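Local coordinates for protein ADP-ribosylglycohydrolase (Thermus thermophilus, PDB 2YZV) that belongs to the ADP-ribosylglycohydrolase family, folds almost entirely as helices joined by loops, and binds magnesium ions, at residues 53-58 and 279-284; 212-217 and 225-230; 128-133 and 157-162. All coordinates share one frame; numbering follows the deposited sequence.

Interaction 1: 53-58 and 279-284; sequences GFWTDD and ALHLRE. With MG (magnesium ion), chain C.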
# COMPACT_ATOMS: atom_id res chain seq x y z
N GLY A 53 -1.09 17.66 -2.11
CA GLY A 53 -2.02 16.61 -2.50
C GLY A 53 -1.60 15.73 -3.66
O GLY A 53 -2.33 14.81 -4.02
N PHE A 54 -0.45 16.01 -4.26
CA PHE A 54 0.01 15.18 -5.37
C PHE A 54 0.80 14.00 -4.82
O PHE A 54 1.51 14.13 -3.82
CB PHE A 54 0.87 15.99 -6.35
CG PHE A 54 0.08 16.62 -7.46
CD1 PHE A 54 -0.96 17.51 -7.19
CD2 PHE A 54 0.36 16.31 -8.79
CE1 PHE A 54 -1.70 18.08 -8.23
CE2 PHE A 54 -0.38 16.88 -9.83
CZ PHE A 54 -1.41 17.76 -9.55
N TRP A 55 0.66 12.86 -5.47
CA TRP A 55 1.34 11.65 -5.03
C TRP A 55 2.43 11.17 -5.98
O TRP A 55 2.74 11.84 -6.97
CB TRP A 55 0.29 10.55 -4.79
CG TRP A 55 -0.97 10.76 -5.56
CD1 TRP A 55 -2.13 11.34 -5.11
CD2 TRP A 55 -1.20 10.44 -6.93
NE1 TRP A 55 -3.06 11.38 -6.12
CE2 TRP A 55 -2.51 10.84 -7.25
CE3 TRP A 55 -0.41 9.84 -7.93
CZ2 TRP A 55 -3.06 10.66 -8.53
CZ3 TRP A 55 -0.96 9.67 -9.20
CH2 TRP A 55 -2.27 10.08 -9.49
N THR A 56 3.01 10.01 -5.69
CA THR A 56 4.11 9.47 -6.48
C THR A 56 3.81 8.19 -7.26
O THR A 56 2.66 7.91 -7.60
CB THR A 56 5.32 9.20 -5.58
OG1 THR A 56 5.06 8.06 -4.76
CG2 THR A 56 5.58 10.41 -4.68
N ASP A 57 4.85 7.41 -7.52
CA ASP A 57 4.69 6.15 -8.25
C ASP A 57 3.89 5.12 -7.47
O ASP A 57 3.34 4.19 -8.06
CB ASP A 57 6.07 5.58 -8.63
CG ASP A 57 6.95 5.30 -7.43
OD1 ASP A 57 6.60 4.41 -6.62
OD2 ASP A 57 7.99 5.97 -7.30
N ASP A 58 3.81 5.29 -6.16
CA ASP A 58 3.05 4.36 -5.32
C ASP A 58 1.60 4.38 -5.79
O ASP A 58 1.03 3.34 -6.16
CB ASP A 58 3.08 4.80 -3.85
CG ASP A 58 4.48 4.81 -3.27
OD1 ASP A 58 5.36 5.47 -3.85
OD2 ASP A 58 4.69 4.16 -2.23
N ALA A 279 -7.73 18.12 -0.78
CA ALA A 279 -6.51 18.55 -1.45
C ALA A 279 -5.91 17.47 -2.35
O ALA A 279 -5.05 17.75 -3.18
CB ALA A 279 -5.47 18.98 -0.41
N LEU A 280 -6.39 16.24 -2.18
CA LEU A 280 -5.90 15.09 -2.93
C LEU A 280 -6.14 15.09 -4.44
O LEU A 280 -7.27 15.22 -4.90
CB LEU A 280 -6.50 13.81 -2.33
CG LEU A 280 -5.93 12.48 -2.82
CD1 LEU A 280 -4.48 12.34 -2.36
CD2 LEU A 280 -6.77 11.34 -2.24
N HIS A 281 -5.06 14.92 -5.20
CA HIS A 281 -5.15 14.89 -6.66
C HIS A 281 -5.93 13.65 -7.12
O HIS A 281 -5.66 12.54 -6.66
CB HIS A 281 -3.74 14.87 -7.27
CG HIS A 281 -3.72 14.99 -8.76
ND1 HIS A 281 -2.73 14.43 -9.53
CD2 HIS A 281 -4.57 15.61 -9.62
CE1 HIS A 281 -2.97 14.70 -10.81
NE2 HIS A 281 -4.07 15.41 -10.88
N LEU A 282 -6.89 13.85 -8.02
CA LEU A 282 -7.72 12.78 -8.56
C LEU A 282 -8.56 12.05 -7.51
O LEU A 282 -8.84 10.85 -7.64
CB LEU A 282 -6.86 11.77 -9.32
CG LEU A 282 -6.00 12.34 -10.46
CD1 LEU A 282 -5.34 11.20 -11.22
CD2 LEU A 282 -6.87 13.16 -11.40
N ARG A 283 -8.96 12.77 -6.48
CA ARG A 283 -9.78 12.23 -5.40
C ARG A 283 -11.02 11.52 -5.95
O ARG A 283 -11.29 10.36 -5.64
CB ARG A 283 -10.22 13.38 -4.49
CG ARG A 283 -11.19 12.99 -3.40
CD ARG A 283 -11.87 14.24 -2.87
NE ARG A 283 -12.74 13.98 -1.73
CZ ARG A 283 -13.44 14.92 -1.10
NH1 ARG A 283 -13.38 16.18 -1.52
NH2 ARG A 283 -14.20 14.61 -0.06
N GLU A 284 -11.78 12.23 -6.79
CA GLU A 284 -13.00 11.67 -7.36
C GLU A 284 -12.78 10.44 -8.23
O GLU A 284 -13.58 9.51 -8.20
CB GLU A 284 -13.75 12.74 -8.17
CG GLU A 284 -14.35 13.88 -7.34
CD GLU A 284 -13.31 14.85 -6.82
OE1 GLU A 284 -12.20 14.91 -7.37
OE2 GLU A 284 -13.63 15.59 -5.85
MG MG C . 6.70 6.82 -4.20
O HOH W 1 -0.42 13.09 -8.49
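Residues 53-55, just ahead of helix 57-72, run beside the type II beta turn 280-283 that leads into helix 283-298, and packing is tightest along the main chains. At Gly53 (phi 80°) a side chain would jam against the preceding carbonyl and run into Ala279 O, so glycine suits the close approach: its CA lies 3.3 Å from Ala279 O in a C-H...O contact. His281 N reaches Gly53 O at 3.0 Å, nearly straight (172°), although the donor sits above the carbonyl plane. A second bond runs back from Trp55 NE1 to His281 O, 2.9 Å, with the acceptor in the indole plane. The same indole edge meets two methyls, Leu280 CD1 at 3.8 Å from Trp55 CD1 and Leu282 CD1 at 3.6 Å from Trp55 CZ2.

Phe54, Trp55 and His281 form an aromatic cluster whose Phe54-His281 side is more open to solvent, tight between the rings but bridged by water. His281 CG is anti to its backbone N, which puts the imidazole in an offset stack on Phe54, centroids 3.9 Å and planes 10° apart. Water 1 lies over the Trp55 ring, accepting from Trp55 N and bonding to His281 ND1. Two uncharged bonds, both accepted by main-chain carbonyls and one given by the indole, thus join the stack in holding residues 53-55 on the turn, consistent with a set path into the magnesium ligands Thr56 and Asp58.

Interaction 2: 212-217 and 225-230; sequences EAPEEG and LAAALW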
# COMPACT_ATOMS: atom_id res chain seq x y z
N GLU A 212 8.10 -1.74 18.39
CA GLU A 212 9.13 -0.73 18.62
C GLU A 212 9.14 0.27 17.48
O GLU A 212 8.98 -0.10 16.32
CB GLU A 212 10.51 -1.39 18.73
CG GLU A 212 11.60 -0.40 19.08
CD GLU A 212 11.35 0.27 20.42
OE1 GLU A 212 11.44 -0.42 21.45
OE2 GLU A 212 11.05 1.49 20.43
N ALA A 213 9.33 1.54 17.82
CA ALA A 213 9.36 2.60 16.81
C ALA A 213 10.59 2.44 15.93
O ALA A 213 11.70 2.22 16.42
CB ALA A 213 9.37 3.97 17.48
N PRO A 214 10.42 2.55 14.60
CA PRO A 214 11.54 2.42 13.67
C PRO A 214 12.46 3.63 13.78
O PRO A 214 12.03 4.70 14.22
CB PRO A 214 10.86 2.38 12.30
CG PRO A 214 9.50 1.85 12.60
CD PRO A 214 9.14 2.58 13.87
N GLU A 215 13.72 3.47 13.40
CA GLU A 215 14.68 4.56 13.44
C GLU A 215 14.56 5.40 12.17
O GLU A 215 15.12 6.50 12.08
CB GLU A 215 16.11 4.02 13.57
CG GLU A 215 16.39 3.31 14.89
CD GLU A 215 16.27 4.23 16.10
OE1 GLU A 215 16.55 3.76 17.22
OE2 GLU A 215 15.90 5.41 15.93
N GLU A 216 13.85 4.86 11.18
CA GLU A 216 13.62 5.55 9.92
C GLU A 216 12.56 4.80 9.12
O GLU A 216 12.16 3.70 9.50
CB GLU A 216 14.91 5.63 9.09
CG GLU A 216 15.21 4.41 8.23
CD GLU A 216 15.66 3.21 9.04
OE1 GLU A 216 15.93 2.15 8.42
OE2 GLU A 216 15.76 3.31 10.28
N GLY A 217 12.08 5.41 8.04
CA GLY A 217 11.09 4.74 7.20
C GLY A 217 11.85 3.86 6.23
O GLY A 217 12.49 4.38 5.32
N LEU A 225 6.51 -2.76 6.18
CA LEU A 225 5.32 -3.33 6.80
C LEU A 225 5.36 -3.08 8.31
O LEU A 225 4.37 -2.65 8.91
CB LEU A 225 5.24 -4.83 6.52
CG LEU A 225 4.04 -5.57 7.12
CD1 LEU A 225 2.74 -4.97 6.60
CD2 LEU A 225 4.14 -7.05 6.76
N ALA A 226 6.52 -3.32 8.92
CA ALA A 226 6.68 -3.13 10.36
C ALA A 226 6.45 -1.68 10.78
O ALA A 226 5.89 -1.42 11.85
CB ALA A 226 8.07 -3.59 10.80
N ALA A 227 6.90 -0.74 9.96
CA ALA A 227 6.73 0.68 10.27
C ALA A 227 5.26 1.07 10.21
O ALA A 227 4.77 1.85 11.03
CB ALA A 227 7.54 1.54 9.30
N ALA A 228 4.55 0.53 9.22
CA ALA A 228 3.13 0.83 9.07
C ALA A 228 2.36 0.22 10.24
O ALA A 228 1.45 0.85 10.78
CB ALA A 228 2.62 0.26 7.75
N LEU A 229 2.73 -0.99 10.63
CA LEU A 229 2.05 -1.65 11.74
C LEU A 229 2.30 -0.91 13.05
O LEU A 229 1.42 -0.82 13.90
CB LEU A 229 2.52 -3.11 11.86
CG LEU A 229 1.97 -4.06 10.79
CD1 LEU A 229 2.63 -5.42 10.92
CD2 LEU A 229 0.45 -4.18 10.95
N TRP A 230 3.51 -0.37 13.22
CA TRP A 230 3.83 0.39 14.42
C TRP A 230 2.96 1.64 14.50
O TRP A 230 2.37 1.94 15.53
CB TRP A 230 5.31 0.80 14.39
CG TRP A 230 5.64 1.87 15.37
CD1 TRP A 230 5.83 1.74 16.72
CD2 TRP A 230 5.81 3.27 15.08
NE1 TRP A 230 6.09 2.96 17.29
CE2 TRP A 230 6.08 3.92 16.31
CE3 TRP A 230 5.74 4.03 13.91
CZ2 TRP A 230 6.29 5.30 16.39
CZ3 TRP A 230 5.95 5.41 13.99
CH2 TRP A 230 6.22 6.02 15.23
O HOH W 2 8.25 -0.96 13.67
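This is a surface contact between a loop and a helix, resting on CH-pi and apolar packing with no direct hydrogen bond between the segments. In the all-helical fold, residues 212-217 belong to the link from helix 200-209 to helix 221-234, and they fold back on the very helix they lead into. The evidence is one broad ring: Trp230, with CG anti to its backbone N (chi1 164°), offers one indole face to two consecutive loop residues.

Ala213 takes the five-membered part of that face. Its CA stands 3.5 Å from the centroid of the Trp230 pyrrole ring, 20° off the normal, while Ala213 CB touches the ring fusion at Trp230 CE2, 3.5 Å away. Pro214 takes the six-membered part, with its CD 4.0 Å from the centroid of the Trp230 benzo ring and 27° off the normal. One turn back along the helix, Pro214 CG packs on Ala227 CB at 3.9 Å, so the pyrrolidine bridges the two helix residues. Leu248, in a loop, touches the side chains of Pro214, Ala227 and Trp230 alike, and Ala227 also packs on Val255 of helix 252-267.

Polar groups gather at the margin. Pro214 O is bonded to Lys33 NZ, and the backbone of Gly217 pairs with that of Asp251, a magnesium ligand. Glu212 OE2 accepts from Ala213 N at 3.1 Å, from above the carboxylate plane. A single water spans the segments, donating to Glu212 O at 2.9 Å and, more weakly, to Ala226 O at 3.0 Å.

Interaction 3: 128-133 and 157-162; sequences NGPLMR and TTHGAR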
# COMPACT_ATOMS: atom_id res chain seq x y z
N ASN A 128 9.71 -2.45 -1.11
CA ASN A 128 8.31 -2.34 -0.74
C ASN A 128 7.32 -2.05 -1.86
O ASN A 128 6.14 -1.83 -1.60
CB ASN A 128 8.15 -1.27 0.34
CG ASN A 128 8.74 0.06 -0.08
OD1 ASN A 128 8.83 0.36 -1.27
ND2 ASN A 128 9.14 0.86 0.90
N GLY A 129 7.79 -2.03 -3.10
CA GLY A 129 6.90 -1.74 -4.21
C GLY A 129 5.60 -2.53 -4.25
O GLY A 129 4.54 -1.96 -4.52
N PRO A 130 5.63 -3.84 -3.99
CA PRO A 130 4.39 -4.62 -4.03
C PRO A 130 3.38 -4.21 -2.97
O PRO A 130 2.18 -4.42 -3.14
CB PRO A 130 4.87 -6.06 -3.81
CG PRO A 130 6.29 -6.03 -4.30
CD PRO A 130 6.79 -4.72 -3.76
N LEU A 131 3.87 -3.65 -1.87
CA LEU A 131 3.00 -3.24 -0.78
C LEU A 131 2.29 -1.93 -1.03
O LEU A 131 1.14 -1.75 -0.61
CB LEU A 131 3.81 -3.08 0.51
CG LEU A 131 4.72 -4.22 0.96
CD1 LEU A 131 5.35 -3.84 2.29
CD2 LEU A 131 3.92 -5.50 1.09
N MET A 132 2.97 -1.01 -1.70
CA MET A 132 2.43 0.32 -1.95
C MET A 132 1.22 0.39 -2.87
O MET A 132 0.49 1.38 -2.87
CB MET A 132 3.53 1.22 -2.52
CG MET A 132 4.01 0.79 -3.88
SD MET A 132 5.32 1.83 -4.56
CE MET A 132 5.11 1.53 -6.32
N ARG A 133 1.00 -0.66 -3.65
CA ARG A 133 -0.09 -0.68 -4.63
C ARG A 133 -1.14 -1.76 -4.40
O ARG A 133 -2.05 -1.91 -5.21
CB ARG A 133 0.51 -0.88 -6.02
CG ARG A 133 1.13 -2.28 -6.19
CD ARG A 133 1.97 -2.45 -7.46
NE ARG A 133 2.48 -3.82 -7.54
CZ ARG A 133 3.72 -4.14 -7.90
NH1 ARG A 133 4.60 -3.19 -8.21
NH2 ARG A 133 4.10 -5.41 -7.92
N THR A 157 5.22 -9.61 -10.25
CA THR A 157 5.37 -8.89 -11.51
C THR A 157 6.61 -8.00 -11.48
O THR A 157 7.28 -7.83 -12.49
CB THR A 157 4.14 -8.01 -11.82
OG1 THR A 157 3.89 -7.13 -10.72
CG2 THR A 157 2.92 -8.87 -12.10
N THR A 158 6.92 -7.44 -10.31
CA THR A 158 8.06 -6.54 -10.18
C THR A 158 9.09 -6.90 -9.11
O THR A 158 10.23 -6.42 -9.16
CB THR A 158 7.59 -5.10 -9.90
OG1 THR A 158 6.84 -5.09 -8.68
CG2 THR A 158 6.70 -4.60 -11.04
N HIS A 159 8.70 -7.73 -8.15
CA HIS A 159 9.59 -8.13 -7.07
C HIS A 159 9.57 -9.64 -6.86
O HIS A 159 8.50 -10.25 -6.81
CB HIS A 159 9.18 -7.44 -5.76
CG HIS A 159 9.35 -5.95 -5.79
ND1 HIS A 159 8.65 -5.14 -6.65
CD2 HIS A 159 10.14 -5.13 -5.06
CE1 HIS A 159 9.01 -3.88 -6.46
NE2 HIS A 159 9.91 -3.85 -5.50
N GLY A 160 10.75 -10.23 -6.70
CA GLY A 160 10.82 -11.67 -6.52
C GLY A 160 11.44 -12.20 -5.24
O GLY A 160 11.50 -13.41 -5.05
N ALA A 161 11.90 -11.31 -4.36
CA ALA A 161 12.50 -11.75 -3.10
C ALA A 161 11.46 -12.38 -2.19
O ALA A 161 10.35 -11.87 -2.05
CB ALA A 161 13.17 -10.56 -2.40
N ARG A 162 11.83 -13.49 -1.56
CA ARG A 162 10.92 -14.21 -0.67
C ARG A 162 10.21 -13.31 0.34
O ARG A 162 8.99 -13.39 0.49
CB ARG A 162 11.67 -15.29 0.10
CG ARG A 162 10.78 -16.05 1.08
CD ARG A 162 11.57 -16.96 2.00
NE ARG A 162 10.67 -17.73 2.85
CZ ARG A 162 11.06 -18.52 3.84
NH1 ARG A 162 12.35 -18.66 4.12
NH2 ARG A 162 10.16 -19.18 4.55
O HOH W 3 10.53 -1.23 -4.35
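Pro130 turns its CG-CD edge onto one face of the His159 imidazole: its CD sits 3.4 Å from the centroid of the His159 ring and only 6° off the normal, a close CH-pi contact centred on the face. His159 CG is anti to its own carbonyl carbon, which swings the ring from the loop 157-161 over the start of the short, weakly bonded helix 129-132. The other end of Pro130 is used too, because its CA lies over the centre of the Arg133 guanidinium, so the proline underlies both flat groups.

Arg133 begins from the crowded first torsion (chi1 67°), then runs extended from CG to NE and meets Thr158 tip to tip. Both terminal nitrogens converge on one oxygen, Arg133 NH1 at 3.0 Å and Arg133 NH2 at 2.9 Å from Thr158 OG1, which lies within 1° of the guanidinium plane. Gln61 OE1 binds NH1 as well, and Ala154 O binds NH2; these several acceptors fix the rotation of the buried group. Thr157 OG1, which bonds to Ala154 O, is close to Arg133 NH2 but badly angled for a bond.

Thr158 OG1 is also hydrogen-bonded to His159 ND1 at 2.7 Å. Across the ring, water 3 lies 2.9 Å from His159 NE2 and accepts from Gly129 N at 3.1 Å, so both imidazole nitrogens have partners. With Arg133 NH2 4.7 Å from His159 ND1, the positive charge would probably disfavour a protonated histidine. Separately, Asn128 ND2 bonds to the magnesium ligand Asp251, which puts residues 128-133 next to the metal site. The chain Arg133-Thr158-His159-water 3-Gly129 N is a buried polar network inside this all-helical fold.

Interaction 3 is the core contact, with every touching residue buried; interaction 1 is partly buried and interaction 2 lies at the surface. Chemistry follows place: the buried contact satisfies a charged group through converging hydrogen bonds, interaction 1 mixes hydrogen bonds to main-chain carbonyls with aromatic stacking, and interaction 2 rests on apolar contact to one indole and a neighbouring alanine. Interaction 1 supplies magnesium ligands, interaction 3 lies beside the site, and interaction 2 is tied to it only indirectly. Helices 252-267 and 162-179 pack against both 128-133 and 225-230. Interactions 1 and 3 touch where Met132 CB packs 3.2 Å from Asp58 OD2. Along the chain, interaction 1 encloses both others, which follow in series.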